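Local coordinates for multi-copper Oxidase CueO (Ochrobactrum, PDB 6EVG), which oxidises lignin model compounds and lignosulfonate as a laccase-like multicopper oxidase, a family that couples such oxidation to reduction of dioxygen to water, at residues T89-G94 with H437-S442; I224-G227 with N232-V235. One frame throughout, in Å; residues are numbered along the deposited sequence.

Interaction 1: T89-G94 with H437-S442. With EDO (1,2-ethanediol), chain C.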
ATOM      1  N   THR A  89      -7.131   8.653 -11.767  1.00  8.55           N
ATOM      2  CA  THR A  89      -8.119   7.959 -10.981  1.00  9.32           C
ATOM      3  C   THR A  89      -7.603   7.867  -9.542  1.00  8.02           C
ATOM      4  O   THR A  89      -6.416   8.115  -9.329  1.00  9.18           O
ATOM      5  CB  THR A  89      -8.331   6.465 -11.486  1.00 10.98           C
ATOM      6  OG1 THR A  89      -7.066   5.747 -11.434  1.00 12.45           O
ATOM      7  CG2 THR A  89      -8.899   6.344 -12.856  1.00 12.13           C
ATOM      8  N   LEU A  90      -8.473   7.468  -8.636  1.00  7.91           N
ATOM      9  CA  LEU A  90      -8.012   6.994  -7.315  1.00  7.72           C
ATOM     10  C   LEU A  90      -8.672   5.647  -7.043  1.00  7.83           C
ATOM     11  O   LEU A  90      -9.902   5.523  -7.130  1.00  9.30           O
ATOM     12  CB  LEU A  90      -8.311   7.967  -6.189  1.00  8.10           C
ATOM     13  CG  LEU A  90      -7.559   9.292  -6.275  1.00  8.59           C
ATOM     14  CD1 LEU A  90      -8.027  10.266  -5.218  1.00 10.09           C
ATOM     15  CD2 LEU A  90      -6.042   9.121  -6.149  1.00  8.90           C
ATOM     16  N   HIS A  91      -7.850   4.653  -6.700  1.00  7.30           N
ATOM     17  CA  HIS A  91      -8.289   3.372  -6.155  1.00  7.47           C
ATOM     18  C   HIS A  91      -8.246   3.449  -4.625  1.00  7.00           C
ATOM     19  O   HIS A  91      -7.229   3.842  -4.062  1.00  7.55           O
ATOM     20  CB  HIS A  91      -7.360   2.239  -6.681  1.00  8.01           C
ATOM     21  CG  HIS A  91      -7.405   0.945  -5.956  1.00  7.92           C
ATOM     22  ND1 HIS A  91      -8.556   0.282  -5.626  1.00  8.42           N
ATOM     23  CD2 HIS A  91      -6.376   0.141  -5.544  1.00  8.68           C
ATOM     24  CE1 HIS A  91      -8.221  -0.858  -4.990  1.00  8.79           C
ATOM     25  NE2 HIS A  91      -6.907  -0.965  -4.953  1.00  9.07           N
ATOM     26  N   TRP A  92      -9.366   3.092  -4.011  1.00  7.01           N
ATOM     27  CA  TRP A  92      -9.527   3.118  -2.558  1.00  7.41           C
ATOM     28  C   TRP A  92      -8.985   1.766  -2.045  1.00  7.18           C
ATOM     29  O   TRP A  92      -9.723   0.795  -1.857  1.00  8.46           O
ATOM     30  CB  TRP A  92     -10.985   3.352  -2.164  1.00  7.70           C
ATOM     31  CG  TRP A  92     -11.674   4.461  -2.860  1.00  7.51           C
ATOM     32  CD1 TRP A  92     -12.777   4.340  -3.622  1.00  8.23           C
ATOM     33  CD2 TRP A  92     -11.337   5.859  -2.841  1.00  8.10           C
ATOM     34  NE1 TRP A  92     -13.154   5.552  -4.138  1.00  8.65           N
ATOM     35  CE2 TRP A  92     -12.285   6.515  -3.696  1.00  8.11           C
ATOM     36  CE3 TRP A  92     -10.352   6.639  -2.220  1.00  8.20           C
ATOM     37  CZ2 TRP A  92     -12.233   7.888  -3.918  1.00  9.19           C
ATOM     38  CZ3 TRP A  92     -10.303   7.988  -2.462  1.00  8.49           C
ATOM     39  CH2 TRP A  92     -11.248   8.604  -3.315  1.00  8.43           C
ATOM     40  N   HIS A  93      -7.668   1.737  -1.872  1.00  7.24           N
ATOM     41  CA  HIS A  93      -6.862   0.522  -1.587  1.00  7.18           C
ATOM     42  C   HIS A  93      -7.026   0.136  -0.117  1.00  7.41           C
ATOM     43  O   HIS A  93      -6.376   0.692   0.757  1.00  8.40           O
ATOM     44  CB  HIS A  93      -5.434   0.833  -1.985  1.00  7.19           C
ATOM     45  CG  HIS A  93      -4.508  -0.343  -2.032  1.00  7.35           C
ATOM     46  ND1 HIS A  93      -3.501  -0.396  -2.990  1.00  7.58           N
ATOM     47  CD2 HIS A  93      -4.391  -1.404  -1.201  1.00  7.92           C
ATOM     48  CE1 HIS A  93      -2.784  -1.484  -2.731  1.00  8.23           C
ATOM     49  NE2 HIS A  93      -3.285  -2.111  -1.661  1.00  8.28           N
ATOM     50  N   GLY A  94      -7.924  -0.826   0.113  1.00  8.41           N
ATOM     51  CA  GLY A  94      -8.308  -1.263   1.429  1.00  8.70           C
ATOM     52  C   GLY A  94      -9.685  -0.895   1.884  1.00  8.84           C
ATOM     53  O   GLY A  94     -10.209  -1.434   2.849  1.00  9.48           O
ATOM     54  N   HIS A 437      -1.728  -7.961  -5.285  1.00  8.37           N
ATOM     55  CA  HIS A 437      -2.825  -7.173  -4.730  1.00  7.60           C
ATOM     56  C   HIS A 437      -4.102  -7.505  -5.475  1.00  7.70           C
ATOM     57  O   HIS A 437      -4.111  -7.600  -6.709  1.00  8.93           O
ATOM     58  CB  HIS A 437      -2.533  -5.641  -4.816  1.00  7.91           C
ATOM     59  CG  HIS A 437      -3.688  -4.747  -4.428  1.00  8.01           C
ATOM     60  ND1 HIS A 437      -4.380  -4.914  -3.228  1.00  8.59           N
ATOM     61  CD2 HIS A 437      -4.248  -3.672  -5.036  1.00  8.11           C
ATOM     62  CE1 HIS A 437      -5.344  -3.975  -3.172  1.00  8.69           C
ATOM     63  NE2 HIS A 437      -5.268  -3.209  -4.233  1.00  8.42           N
ATOM     64  N   ILE A 438      -5.170  -7.718  -4.702  1.00  7.41           N
ATOM     65  CA  ILE A 438      -6.519  -7.885  -5.264  1.00  7.90           C
ATOM     66  C   ILE A 438      -7.392  -6.723  -4.821  1.00  8.20           C
ATOM     67  O   ILE A 438      -7.438  -6.365  -3.642  1.00  9.58           O
ATOM     68  CB  ILE A 438      -7.100  -9.262  -4.902  1.00  8.51           C
ATOM     69  CG1 ILE A 438      -8.426  -9.486  -5.647  1.00  8.85           C
ATOM     70  CG2 ILE A 438      -7.251  -9.497  -3.421  1.00 10.12           C
ATOM     71  CD1 ILE A 438      -8.832 -10.966  -5.746  1.00 10.43           C
ATOM     72  N   HIS A 439      -8.085  -6.127  -5.782  1.00  8.76           N
ATOM     73  CA  HIS A 439      -9.099  -5.110  -5.531  1.00  8.43           C
ATOM     74  C   HIS A 439     -10.447  -5.777  -5.222  1.00  8.48           C
ATOM     75  O   HIS A 439     -10.805  -6.736  -5.899  1.00 10.10           O
ATOM     76  CB  HIS A 439      -9.314  -4.194  -6.723  1.00  8.82           C
ATOM     77  CG  HIS A 439      -8.110  -3.510  -7.254  1.00  8.65           C
ATOM     78  ND1 HIS A 439      -8.219  -2.298  -7.902  1.00  9.68           N
ATOM     79  CD2 HIS A 439      -6.793  -3.796  -7.242  1.00  9.38           C
ATOM     80  CE1 HIS A 439      -7.020  -1.913  -8.289  1.00  9.82           C
ATOM     81  NE2 HIS A 439      -6.129  -2.807  -7.892  1.00  9.42           N
ATOM     82  N   GLY A 440     -11.186  -5.223  -4.265  1.00  8.75           N
ATOM     83  CA  GLY A 440     -12.560  -5.689  -4.095  1.00  9.45           C
ATOM     84  C   GLY A 440     -12.773  -7.013  -3.419  1.00  8.88           C
ATOM     85  O   GLY A 440     -13.876  -7.532  -3.411  1.00 10.60           O
ATOM     86  N   ALA A 441     -11.716  -7.551  -2.796  1.00  8.99           N
ATOM     87  CA  ALA A 441     -11.769  -8.792  -2.074  1.00  9.08           C
ATOM     88  C   ALA A 441     -10.693  -8.744  -0.972  1.00  8.78           C
ATOM     89  O   ALA A 441      -9.841  -7.833  -0.969  1.00 10.40           O
ATOM     90  CB  ALA A 441     -11.557  -9.962  -2.985  1.00 10.02           C
ATOM     91  N   SER A 442     -10.787  -9.674  -0.063  1.00  9.12           N
ATOM     92  CA  SER A 442      -9.842  -9.786   1.033  1.00  9.42           C
ATOM     93  C   SER A 442      -9.369 -11.224   1.120  1.00  8.89           C
ATOM     94  O   SER A 442     -10.076 -12.126   0.678  1.00  9.77           O
ATOM     95  CB  SER A 442     -10.438  -9.318   2.346  1.00 11.21           C
ATOM     96  OG  SER A 442     -10.825  -7.965   2.289  1.00 13.30           O
TER
HETATM   97  C1  EDO C 602     -11.465  -1.008  -9.244  1.00 14.16           C
HETATM   98  O1  EDO C 602     -10.897  -1.604  -8.071  1.00 13.52           O
HETATM   99  C2  EDO C 602     -10.578  -0.873 -10.414  1.00 15.15           C
HETATM  100  O2  EDO C 602      -9.309  -0.311 -10.045  1.00 14.81           O
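H91 presents one face to H439 and the edge at NE2 to H437. From its CB, with CG anti to the backbone N (chi1 163°), the ring is carried off strand 91-93 toward segment 437-442. CG lies 3.7 Å from H439 CE1, and CD2 also faces that ring. Farther round the ring, over the same face, CE1 comes to 3.2 Å from H439 ND1, while ND1 is hydrogen-bonded to D102, which limits rotation of the imidazole. The two rings form an offset stack with planes only 6° apart. At the tip, H91 NE2 meets H437 NE2 at 2.9 Å in a hydrogen bond of 166°, and either nitrogen could be the donor. The nitrogen of each ring lies close to the plane of the other.

These residues belong to the paired His-X-His motifs of multicopper oxidases, whose histidines line the trinuclear copper site in relatives; here the two NE2 atoms bond directly to each other, with no metal between them. Histidine suits such places because its flat ring can stack while a nitrogen at its edge bonds. A second offset stack sets H93 over H437, centroids 3.6 Å apart, with H93 NE2 nearest H437 CE1. H131 holds H93 ND1, T463 OG1 holds H93 NE2, and the carbonyl of D462 holds H437 ND1. H439 NE2 is bonded to H489, and its ND1 donates to O1 of an ethanediol, 2.8 Å away; this molecule, probably from the crystallisation liquor, is also hydrogen-bonded to D102.

Interaction 2: I224-G227 with N232-V235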
ATOM      1  N   ILE A 224       2.736   2.035   8.983  1.00  6.74           N
ATOM      2  CA  ILE A 224       3.763   1.987   7.948  1.00  7.00           C
ATOM      3  C   ILE A 224       3.126   1.483   6.633  1.00  6.86           C
ATOM      4  O   ILE A 224       2.508   0.443   6.597  1.00  8.04           O
ATOM      5  CB  ILE A 224       4.921   1.072   8.339  1.00  8.27           C
ATOM      6  CG1 ILE A 224       5.488   1.482   9.742  1.00  9.37           C
ATOM      7  CG2 ILE A 224       6.013   1.154   7.270  1.00  9.95           C
ATOM      8  CD1 ILE A 224       6.602   0.562  10.246  1.00 11.80           C
ATOM      9  N   LEU A 225       3.332   2.287   5.588  1.00  6.73           N
ATOM     10  CA  LEU A 225       2.923   1.946   4.216  1.00  6.91           C
ATOM     11  C   LEU A 225       4.196   1.928   3.337  1.00  6.75           C
ATOM     12  O   LEU A 225       5.003   2.860   3.386  1.00  7.04           O
ATOM     13  CB  LEU A 225       1.975   3.022   3.673  1.00  6.81           C
ATOM     14  CG  LEU A 225       1.739   2.984   2.149  1.00  6.93           C
ATOM     15  CD1 LEU A 225       0.984   1.763   1.667  1.00  7.23           C
ATOM     16  CD2 LEU A 225       0.982   4.247   1.751  1.00  7.77           C
ATOM     17  N   ASN A 226       4.331   0.880   2.490  1.00  7.00           N
ATOM     18  CA  ASN A 226       5.306   0.948   1.404  1.00  7.12           C
ATOM     19  C   ASN A 226       4.609   1.531   0.175  1.00  7.13           C
ATOM     20  O   ASN A 226       3.744   0.884  -0.413  1.00  7.44           O
ATOM     21  CB  ASN A 226       5.875  -0.444   1.117  1.00  7.43           C
ATOM     22  CG  ASN A 226       6.845  -0.408  -0.026  1.00  7.48           C
ATOM     23  OD1 ASN A 226       6.919   0.520  -0.801  1.00  8.38           O
ATOM     24  ND2 ASN A 226       7.662  -1.492  -0.126  1.00  8.11           N
ATOM     25  N   GLY A 227       4.970   2.785  -0.137  1.00  7.50           N
ATOM     26  CA  GLY A 227       4.409   3.459  -1.280  1.00  7.41           C
ATOM     27  C   GLY A 227       5.343   3.544  -2.505  1.00  7.31           C
ATOM     28  O   GLY A 227       5.089   4.370  -3.401  1.00  8.80           O
ATOM     29  N   ASN A 232      11.205  -3.357  -2.012  1.00  8.14           N
ATOM     30  CA  ASN A 232      10.743  -3.935  -0.759  1.00  8.33           C
ATOM     31  C   ASN A 232      11.590  -3.365   0.370  1.00  8.30           C
ATOM     32  O   ASN A 232      12.822  -3.211   0.242  1.00  9.61           O
ATOM     33  CB  ASN A 232      10.869  -5.436  -0.751  1.00  8.92           C
ATOM     34  CG  ASN A 232      10.059  -6.082  -1.846  1.00  9.02           C
ATOM     35  OD1 ASN A 232       8.883  -5.769  -2.016  1.00  9.32           O
ATOM     36  ND2 ASN A 232      10.681  -6.998  -2.602  1.00 11.22           N
ATOM     37  N   PHE A 233      10.942  -3.020   1.493  1.00  8.00           N
ATOM     38  CA  PHE A 233      11.650  -2.577   2.670  1.00  8.33           C
ATOM     39  C   PHE A 233      11.706  -3.709   3.667  1.00  9.13           C
ATOM     40  O   PHE A 233      10.782  -4.509   3.772  1.00  9.47           O
ATOM     41  CB  PHE A 233      10.982  -1.326   3.281  1.00  8.46           C
ATOM     42  CG  PHE A 233      11.099  -0.125   2.404  1.00  7.95           C
ATOM     43  CD1 PHE A 233      12.208   0.662   2.378  1.00  9.40           C
ATOM     44  CD2 PHE A 233      10.049   0.215   1.526  1.00  9.02           C
ATOM     45  CE1 PHE A 233      12.328   1.762   1.555  1.00 10.21           C
ATOM     46  CE2 PHE A 233      10.182   1.280   0.656  1.00  9.44           C
ATOM     47  CZ  PHE A 233      11.297   2.064   0.676  1.00  9.41           C
ATOM     48  N   HIS A 234      12.816  -3.773   4.445  1.00  8.48           N
ATOM     49  CA  HIS A 234      13.001  -4.825   5.433  1.00  8.78           C
ATOM     50  C   HIS A 234      13.531  -4.064   6.666  1.00  8.42           C
ATOM     51  O   HIS A 234      14.755  -3.869   6.777  1.00  9.10           O
ATOM     52  CB  HIS A 234      13.985  -5.890   4.934  1.00  9.77           C
ATOM     53  CG  HIS A 234      13.659  -6.461   3.600  1.00 10.80           C
ATOM     54  ND1 HIS A 234      12.700  -7.440   3.406  1.00 12.08           N
ATOM     55  CD2 HIS A 234      14.176  -6.172   2.387  1.00 11.61           C
ATOM     56  CE1 HIS A 234      12.649  -7.724   2.101  1.00 12.82           C
ATOM     57  NE2 HIS A 234      13.546  -6.973   1.467  1.00 12.58           N
ATOM     58  N   VAL A 235      12.623  -3.607   7.516  1.00  8.46           N
ATOM     59  CA  VAL A 235      12.947  -2.541   8.449  1.00  8.62           C
ATOM     60  C   VAL A 235      13.225  -3.031   9.848  1.00  8.33           C
ATOM     61  O   VAL A 235      12.529  -3.912  10.364  1.00  9.36           O
ATOM     62  CB  VAL A 235      11.876  -1.416   8.474  1.00 10.00           C
ATOM     63  CG1 VAL A 235      11.643  -0.839   7.097  1.00 11.37           C
ATOM     64  CG2 VAL A 235      10.604  -1.845   9.083  1.00 10.82           C
TER
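The amide of N226 meets the ring of F233 at its edge, the two planes turned 67° from each other. ND2 stands 3.4 Å from F233 CD2, and OD1 lies 3.7 Å from F233 CE2, so the amide runs alongside the CD2-CE2 edge, with CG and OD1 near the ring plane and ND2 tilted to one side. Two torsions bring the groups together: N226 holds CG anti to its own N (chi1 178°), whereas F233 turns its ring beside the backbone N (chi1 -67°). Asparagine fits because its amide can serve the turn as well as the ring. OD1 accepts from A228 N, closing an Asx turn, and ND2 is bonded to the carbonyls of R231 and I264, which fixes how the amide faces the phenyl edge. Phenylalanine supplies apolar bulk, resting also on L175 and T286. Farther along, I224 and V235 each point toward the other strand; I224 CD1 stays 4.8 Å from V235 CG2, and both residues touch L175. N232 points the other way, its ND2 held by D290. Strands 219-226 and 233-237 belong to different sheets packed face to face, and the short loop between them arches across, as in the beta-sandwich of a cupredoxin-type domain.

Overall arrangement
The two contacts lie close in space without touching: their centres are 18 Å apart and their nearest atoms about 7 Å. Along the chain, interaction 2 is nested inside the long loop closed by interaction 1. The latter joins the first and last multicopper oxidase ranges across a histidine-lined site, whereas 224-227 with 232-235 is internal packing of the range between them. Neither contact holds the bound copper, which H434, C490 and H495 coordinate; the side chains of H437 and N232 are about 10 and 9 Å from a copper ion. H489, bonded to H439, is next to C490 in sequence, a link resembling the electron-transfer route between copper sites in relatives.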